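Long-range contacts in triosephosphate isomerase (Toxoplasma gondii, PDB 5UPR), which probably interconverts D-glyceraldehyde 3-phosphate and dihydroxyacetone phosphate, a shared step of glycolysis and gluconeogenesis, as a homodimeric TIM-barrel enzyme: residues A[65-73]-A[95-105]; A[192-203]-A[233-241]. All coordinates share one frame; numbering follows the deposited sequence.

Contact 1: residues A[65-73]-A[95-105]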
# COMPACT_ATOMS: atom_id res chain seq x y z
N VAL A 65 21.03 8.12 7.45
CA VAL A 65 20.00 7.13 7.05
C VAL A 65 18.66 7.82 6.82
O VAL A 65 18.18 8.55 7.66
CB VAL A 65 19.81 5.99 8.07
CG1 VAL A 65 18.83 4.96 7.53
CG2 VAL A 65 21.17 5.33 8.36
N GLN A 66 18.08 7.60 5.65
CA GLN A 66 16.80 8.16 5.28
C GLN A 66 15.80 7.03 5.13
O GLN A 66 16.16 5.88 4.96
CB GLN A 66 16.98 8.93 3.98
CG GLN A 66 17.88 10.15 4.08
CD GLN A 66 17.75 11.04 2.89
OE1 GLN A 66 18.18 10.69 1.82
NE2 GLN A 66 17.08 12.17 3.05
N VAL A 67 14.52 7.39 5.16
CA VAL A 67 13.44 6.39 5.08
C VAL A 67 12.77 6.45 3.72
O VAL A 67 12.75 7.49 3.06
CB VAL A 67 12.43 6.50 6.21
CG1 VAL A 67 13.14 6.53 7.54
CG2 VAL A 67 11.63 7.79 6.09
N ALA A 68 12.22 5.32 3.31
CA ALA A 68 11.47 5.16 2.06
C ALA A 68 10.16 4.41 2.24
O ALA A 68 10.10 3.52 3.08
CB ALA A 68 12.29 4.40 1.04
N ALA A 69 9.17 4.69 1.39
CA ALA A 69 8.07 3.77 1.25
C ALA A 69 8.42 2.75 0.18
O ALA A 69 9.20 3.04 -0.73
CB ALA A 69 6.77 4.54 0.88
N GLN A 70 7.77 1.58 0.23
CA GLN A 70 7.97 0.47 -0.74
C GLN A 70 7.17 0.58 -2.04
O GLN A 70 7.32 -0.32 -2.91
CB GLN A 70 7.65 -0.87 -0.04
CG GLN A 70 8.62 -1.26 1.07
CD GLN A 70 8.24 -2.57 1.79
OE1 GLN A 70 7.44 -3.40 1.23
NE2 GLN A 70 8.81 -2.79 2.99
N ASP A 71 6.31 1.62 -2.16
CA ASP A 71 5.46 1.83 -3.34
C ASP A 71 4.89 3.21 -3.16
O ASP A 71 4.98 3.80 -2.07
CB ASP A 71 4.32 0.81 -3.38
CG ASP A 71 3.46 0.85 -4.66
OD1 ASP A 71 3.90 1.27 -5.75
OD2 ASP A 71 2.26 0.47 -4.53
N SER A 72 4.34 3.74 -4.25
CA SER A 72 3.71 5.07 -4.27
C SER A 72 2.64 5.07 -5.37
O SER A 72 2.86 4.45 -6.40
CB SER A 72 4.86 6.02 -4.62
OG SER A 72 4.42 7.27 -4.43
N SER A 73 1.47 5.68 -5.13
CA SER A 73 0.34 5.52 -6.03
C SER A 73 0.56 6.21 -7.43
O SER A 73 1.30 7.22 -7.57
CB SER A 73 -0.89 6.10 -5.36
OG SER A 73 -2.05 5.81 -6.12
N ILE A 95 8.83 11.83 4.19
CA ILE A 95 9.47 10.63 3.70
C ILE A 95 10.14 11.02 2.38
O ILE A 95 9.43 11.38 1.43
CB ILE A 95 8.42 9.53 3.50
CG1 ILE A 95 7.76 9.17 4.83
CG2 ILE A 95 9.07 8.30 2.84
CD1 ILE A 95 6.45 8.41 4.71
N PRO A 96 11.51 10.95 2.30
CA PRO A 96 12.14 11.50 1.07
C PRO A 96 12.25 10.54 -0.11
O PRO A 96 12.43 11.04 -1.22
CB PRO A 96 13.52 11.94 1.54
CG PRO A 96 13.77 11.18 2.82
CD PRO A 96 12.47 10.74 3.40
N TRP A 97 12.07 9.22 0.10
CA TRP A 97 12.30 8.23 -0.94
C TRP A 97 11.12 7.30 -1.12
O TRP A 97 10.40 7.00 -0.17
CB TRP A 97 13.53 7.36 -0.63
CG TRP A 97 14.82 8.07 -0.79
CD1 TRP A 97 15.43 8.78 0.17
CD2 TRP A 97 15.67 8.12 -1.94
NE1 TRP A 97 16.60 9.30 -0.30
CE2 TRP A 97 16.76 8.95 -1.60
CE3 TRP A 97 15.59 7.59 -3.23
CZ2 TRP A 97 17.78 9.25 -2.49
CZ3 TRP A 97 16.61 7.90 -4.14
CH2 TRP A 97 17.68 8.70 -3.76
N VAL A 98 10.99 6.79 -2.34
CA VAL A 98 10.11 5.68 -2.64
C VAL A 98 10.80 4.64 -3.54
O VAL A 98 11.60 5.02 -4.41
CB VAL A 98 8.82 6.13 -3.34
CG1 VAL A 98 8.00 6.91 -2.33
CG2 VAL A 98 9.04 6.93 -4.62
N VAL A 99 10.43 3.37 -3.35
CA VAL A 99 10.80 2.28 -4.24
C VAL A 99 9.68 2.07 -5.23
O VAL A 99 8.50 1.93 -4.82
CB VAL A 99 11.02 0.98 -3.45
CG1 VAL A 99 11.41 -0.17 -4.39
CG2 VAL A 99 12.09 1.19 -2.31
N LEU A 100 10.00 2.07 -6.54
CA LEU A 100 8.96 1.88 -7.58
C LEU A 100 9.37 0.84 -8.58
O LEU A 100 10.57 0.73 -8.94
CB LEU A 100 8.72 3.22 -8.28
CG LEU A 100 7.91 4.23 -7.45
CD1 LEU A 100 7.69 5.54 -8.21
CD2 LEU A 100 6.55 3.65 -7.08
N GLY A 101 8.40 0.10 -9.07
CA GLY A 101 8.64 -0.96 -10.01
C GLY A 101 9.40 -2.21 -9.61
O GLY A 101 9.93 -2.90 -10.47
N HIS A 102 9.40 -2.52 -8.31
CA HIS A 102 9.96 -3.77 -7.87
C HIS A 102 9.36 -4.93 -8.65
O HIS A 102 8.13 -4.93 -8.89
CB HIS A 102 9.76 -3.97 -6.37
CG HIS A 102 10.69 -4.99 -5.79
ND1 HIS A 102 10.44 -6.33 -5.84
CD2 HIS A 102 11.92 -4.86 -5.24
CE1 HIS A 102 11.45 -6.97 -5.30
NE2 HIS A 102 12.37 -6.11 -4.93
N SER A 103 10.16 -5.92 -8.97
CA SER A 103 9.64 -7.06 -9.76
C SER A 103 8.47 -7.78 -9.09
O SER A 103 7.58 -8.31 -9.78
CB SER A 103 10.71 -8.12 -10.14
OG SER A 103 11.32 -8.48 -8.96
N GLU A 104 8.45 -7.78 -7.77
CA GLU A 104 7.29 -8.40 -7.07
C GLU A 104 5.98 -7.64 -7.40
O GLU A 104 4.95 -8.30 -7.62
CB GLU A 104 7.56 -8.55 -5.56
CG GLU A 104 8.71 -9.50 -5.26
CD GLU A 104 9.45 -9.23 -3.97
OE1 GLU A 104 8.98 -8.38 -3.15
OE2 GLU A 104 10.51 -9.95 -3.74
N ARG A 105 6.03 -6.32 -7.53
CA ARG A 105 4.85 -5.50 -7.85
C ARG A 105 4.58 -5.52 -9.36
O ARG A 105 3.43 -5.42 -9.74
CB ARG A 105 4.99 -4.06 -7.36
CG ARG A 105 5.22 -3.94 -5.83
CD ARG A 105 4.79 -2.60 -5.31
NE ARG A 105 3.34 -2.36 -5.53
CZ ARG A 105 2.33 -2.92 -4.83
NH1 ARG A 105 2.57 -3.69 -3.75
NH2 ARG A 105 1.09 -2.61 -5.12
O HOH W 1 7.91 -1.11 -5.91
O HOH W 2 5.79 0.12 -7.44
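W97 and Q66 meet at the start of two neighbouring parallel strands of the TIM barrel, 65-69 and 97-100, joined through helix 87-92 as a beta-alpha-beta unit. The Q66 amide stands nearly upright to the indole, the planes 82° apart, and Q66 OE1 accepts a hydrogen bond from W97 NE1 at 3.0 Å. The oxygen lies in the ring plane, yet the donor sits above the amide's carbonyl plane. The same face of the amide also lies against P96, Q66 NE2 coming 3.5 Å from P96 CG. The A68 and W97 CB atoms touch on one face of the sheet, while A69 CB and V98 CG1 pack on the other. Two backbone bonds, A69 N to W97 O and V99 N to A69 O, flank V98, the partner of A69. Past the end of strand 65-69, S72 CB rests on L100 CD2 at 3.8 Å. D71, its CG anti to the backbone N (chi1 -174°), sends its carboxylate over a face of the R105 guanidinium. The planes are 29° apart and D71 OD2, 3.2 Å from R105 NE, lies well out of the guanidinium plane, so the salt bridge acts through charge alone. K123 also pairs with D71, and E115 of the same chain and E84 of the second subunit with R105. A water links the loops, 2.8 Å from D71 OD1 and 3.1 Å from G101 N, whose N-H it accepts.

Contact 2: residues A[192-203]-A[233-241]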
# COMPACT_ATOMS: atom_id res chain seq x y z
N ALA A 192 30.25 -10.64 -10.50
CA ALA A 192 30.81 -9.30 -10.59
C ALA A 192 30.90 -8.84 -12.05
O ALA A 192 30.55 -7.72 -12.35
CB ALA A 192 32.21 -9.26 -9.97
N ALA A 193 31.36 -9.72 -12.94
CA ALA A 193 31.47 -9.40 -14.39
C ALA A 193 30.10 -9.11 -15.02
O ALA A 193 29.96 -8.14 -15.72
CB ALA A 193 32.17 -10.55 -15.14
N LEU A 194 29.10 -9.95 -14.77
CA LEU A 194 27.73 -9.73 -15.33
C LEU A 194 27.09 -8.45 -14.82
O LEU A 194 26.50 -7.68 -15.60
CB LEU A 194 26.82 -10.95 -15.06
CG LEU A 194 25.43 -10.90 -15.64
CD1 LEU A 194 24.85 -12.31 -15.88
CD2 LEU A 194 24.45 -10.08 -14.79
N ALA A 195 27.26 -8.16 -13.55
CA ALA A 195 26.71 -6.93 -12.96
C ALA A 195 27.37 -5.73 -13.61
O ALA A 195 26.67 -4.84 -14.07
CB ALA A 195 26.86 -6.89 -11.45
N GLN A 196 28.69 -5.70 -13.67
CA GLN A 196 29.38 -4.56 -14.25
C GLN A 196 28.99 -4.34 -15.70
O GLN A 196 28.71 -3.21 -16.09
CB GLN A 196 30.91 -4.74 -14.13
CG GLN A 196 31.73 -3.79 -15.00
CD GLN A 196 31.48 -2.32 -14.70
OE1 GLN A 196 31.11 -1.93 -13.58
NE2 GLN A 196 31.72 -1.47 -15.73
N GLU A 197 28.94 -5.43 -16.49
CA GLU A 197 28.56 -5.35 -17.91
C GLU A 197 27.14 -4.72 -18.08
O GLU A 197 26.92 -3.81 -18.91
CB GLU A 197 28.58 -6.73 -18.56
CG GLU A 197 28.50 -6.63 -20.08
CD GLU A 197 28.29 -7.95 -20.84
OE1 GLU A 197 27.36 -8.73 -20.58
OE2 GLU A 197 29.07 -8.21 -21.75
N THR A 198 26.20 -5.23 -17.30
CA THR A 198 24.81 -4.80 -17.47
C THR A 198 24.64 -3.38 -16.94
O THR A 198 23.87 -2.60 -17.52
CB THR A 198 23.83 -5.72 -16.74
OG1 THR A 198 24.07 -7.06 -17.10
CG2 THR A 198 22.40 -5.37 -17.10
N HIS A 199 25.32 -3.04 -15.85
CA HIS A 199 25.22 -1.69 -15.33
C HIS A 199 25.80 -0.68 -16.36
O HIS A 199 25.27 0.40 -16.53
CB HIS A 199 25.95 -1.51 -14.04
CG HIS A 199 25.22 -2.02 -12.83
ND1 HIS A 199 25.19 -1.32 -11.66
CD2 HIS A 199 24.54 -3.17 -12.61
CE1 HIS A 199 24.50 -2.00 -10.76
NE2 HIS A 199 24.12 -3.14 -11.29
N ARG A 200 26.85 -1.04 -17.04
CA ARG A 200 27.40 -0.19 -18.09
C ARG A 200 26.43 -0.03 -19.28
O ARG A 200 26.34 1.03 -19.82
CB ARG A 200 28.78 -0.70 -18.52
CG ARG A 200 29.52 0.18 -19.55
CD ARG A 200 29.56 1.62 -19.12
NE ARG A 200 30.90 2.16 -19.31
CZ ARG A 200 31.47 3.07 -18.50
NH1 ARG A 200 30.81 3.63 -17.45
NH2 ARG A 200 32.73 3.47 -18.75
N ASP A 201 25.70 -1.09 -19.67
CA ASP A 201 24.65 -1.00 -20.64
C ASP A 201 23.54 -0.04 -20.20
O ASP A 201 23.03 0.69 -21.00
CB ASP A 201 23.99 -2.37 -20.89
CG ASP A 201 24.84 -3.35 -21.67
OD1 ASP A 201 25.81 -2.93 -22.35
OD2 ASP A 201 24.44 -4.54 -21.65
N ILE A 202 23.16 -0.09 -18.94
CA ILE A 202 22.16 0.78 -18.39
C ILE A 202 22.67 2.24 -18.45
O ILE A 202 21.91 3.14 -18.86
CB ILE A 202 21.78 0.39 -16.94
CG1 ILE A 202 21.01 -0.92 -16.95
CG2 ILE A 202 21.01 1.54 -16.24
CD1 ILE A 202 21.02 -1.56 -15.61
N ARG A 203 23.92 2.45 -18.11
CA ARG A 203 24.51 3.81 -18.17
C ARG A 203 24.63 4.31 -19.62
O ARG A 203 24.38 5.47 -19.87
CB ARG A 203 25.83 3.89 -17.41
CG ARG A 203 26.26 5.30 -17.02
CD ARG A 203 27.55 5.35 -16.19
NE ARG A 203 27.45 4.50 -14.98
CZ ARG A 203 26.76 4.80 -13.88
NH1 ARG A 203 26.10 5.92 -13.75
NH2 ARG A 203 26.73 3.92 -12.88
N GLU A 233 33.28 -7.81 -3.82
CA GLU A 233 33.64 -8.19 -5.17
C GLU A 233 32.69 -7.51 -6.19
O GLU A 233 33.14 -6.94 -7.19
CB GLU A 233 33.59 -9.71 -5.33
CG GLU A 233 34.11 -10.22 -6.68
CD GLU A 233 33.71 -11.67 -6.97
OE1 GLU A 233 33.07 -12.37 -6.14
OE2 GLU A 233 34.07 -12.17 -8.03
N LEU A 234 31.40 -7.52 -5.90
CA LEU A 234 30.44 -6.83 -6.78
C LEU A 234 30.74 -5.35 -6.99
O LEU A 234 30.71 -4.86 -8.12
CB LEU A 234 29.01 -7.02 -6.25
CG LEU A 234 28.37 -8.37 -6.60
CD1 LEU A 234 27.19 -8.56 -5.67
CD2 LEU A 234 27.87 -8.28 -8.01
N PHE A 235 31.14 -4.68 -5.91
CA PHE A 235 31.39 -3.25 -5.90
C PHE A 235 32.70 -2.82 -6.59
O PHE A 235 32.94 -1.61 -6.76
CB PHE A 235 31.39 -2.74 -4.44
CG PHE A 235 31.29 -1.24 -4.31
CD1 PHE A 235 30.10 -0.55 -4.56
CD2 PHE A 235 32.41 -0.51 -3.94
CE1 PHE A 235 30.03 0.83 -4.46
CE2 PHE A 235 32.38 0.88 -3.83
CZ PHE A 235 31.19 1.56 -4.08
N GLU A 236 33.55 -3.77 -6.96
CA GLU A 236 34.73 -3.45 -7.75
C GLU A 236 34.35 -2.89 -9.11
O GLU A 236 35.13 -2.18 -9.69
CB GLU A 236 35.67 -4.65 -7.89
CG GLU A 236 36.24 -5.05 -6.53
CD GLU A 236 36.99 -6.39 -6.56
OE1 GLU A 236 37.15 -6.99 -7.65
OE2 GLU A 236 37.46 -6.82 -5.49
N GLY A 237 33.15 -3.20 -9.63
CA GLY A 237 32.74 -2.62 -10.89
C GLY A 237 32.60 -1.11 -10.83
O GLY A 237 31.94 -0.55 -9.97
N GLU A 238 33.22 -0.45 -11.78
CA GLU A 238 33.18 1.00 -11.91
C GLU A 238 31.73 1.56 -12.10
O GLU A 238 31.49 2.68 -11.74
CB GLU A 238 34.08 1.31 -13.13
CG GLU A 238 34.00 2.62 -13.77
CD GLU A 238 35.10 2.70 -14.88
OE1 GLU A 238 36.13 1.95 -14.87
OE2 GLU A 238 34.97 3.55 -15.75
N ASP A 239 30.83 0.78 -12.67
CA ASP A 239 29.42 1.19 -12.89
C ASP A 239 28.43 0.62 -11.85
O ASP A 239 27.20 0.83 -11.97
CB ASP A 239 29.03 0.81 -14.29
CG ASP A 239 29.83 1.63 -15.32
OD1 ASP A 239 29.54 2.82 -15.47
OD2 ASP A 239 30.80 1.15 -15.93
N VAL A 240 28.96 -0.08 -10.83
CA VAL A 240 28.16 -0.60 -9.72
C VAL A 240 28.31 0.37 -8.57
O VAL A 240 29.38 0.47 -8.00
CB VAL A 240 28.62 -2.00 -9.29
CG1 VAL A 240 27.82 -2.51 -8.05
CG2 VAL A 240 28.39 -2.96 -10.45
N ASP A 241 27.27 1.17 -8.32
CA ASP A 241 27.35 2.31 -7.37
C ASP A 241 26.84 1.95 -5.96
O ASP A 241 26.77 2.80 -5.08
CB ASP A 241 26.56 3.49 -7.90
CG ASP A 241 27.07 3.96 -9.25
OD1 ASP A 241 28.27 4.01 -9.43
OD2 ASP A 241 26.29 4.26 -10.17
O HOH W 3 31.32 -5.64 -10.56
O HOH W 4 32.07 -13.06 -9.50
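D239 O, the carbonyl of a buried loop residue, is gripped from opposite faces of its plane by H199 ND1 at 3.0 Å and R203 NH2 at 3.3 Å, both side chains of helix 192-209 in the TIM barrel. The same arginine reaches the D239 carboxylate: NE meets the anti lone pair of OD1 at 2.7 Å, the two flat groups nearly coplanar. A bend at chi3 (-55°) turns the guanidinium edge so that NH2 can also bond D241 OD2, an oxygen shared with the backbone N of V220. The other carboxylate oxygen of D239 receives Q196 NE2 at 2.8 Å, again on its anti lone pair. Q196 OE1 in turn accepts D239 N on a lone pair in its carbonyl plane, making a two-bond clasp between one amide and one residue. R200 NH1 adds a further salt bridge to D239 OD1. Beside this polar cluster V240 CG2 sits over a face of the H199 imidazole, 4.0 Å from its centroid, and L234 CD2 packs on A195 CB. With both carboxylate oxygens engaged by cationic or amide donors, the D239 side chain is fixed in rotation, and the surrounding arginines would be expected to favour its ionised form.

How the contacts relate
Both contacts belong to one TIM barrel, contact 1 closing before contact 2 opens along the chain. Their centres lie about 23 Å apart and their nearest atoms about 11 Å. Contact 1, its centre about 7 Å from the centre of the chain, joins adjacent barrel strands and continues into a loop and the start of helix 103-107, which meet the second subunit. Contact 2, its centre about 15 Å from that of the chain, ties helix 192-209 to the loop between helix 228-234 and strand 242-245, and no other chain touches it. They illustrate two levels of barrel construction: strand pairing within the inner sheet, and an outer helix anchored by side-chain polar bonds to a connecting loop.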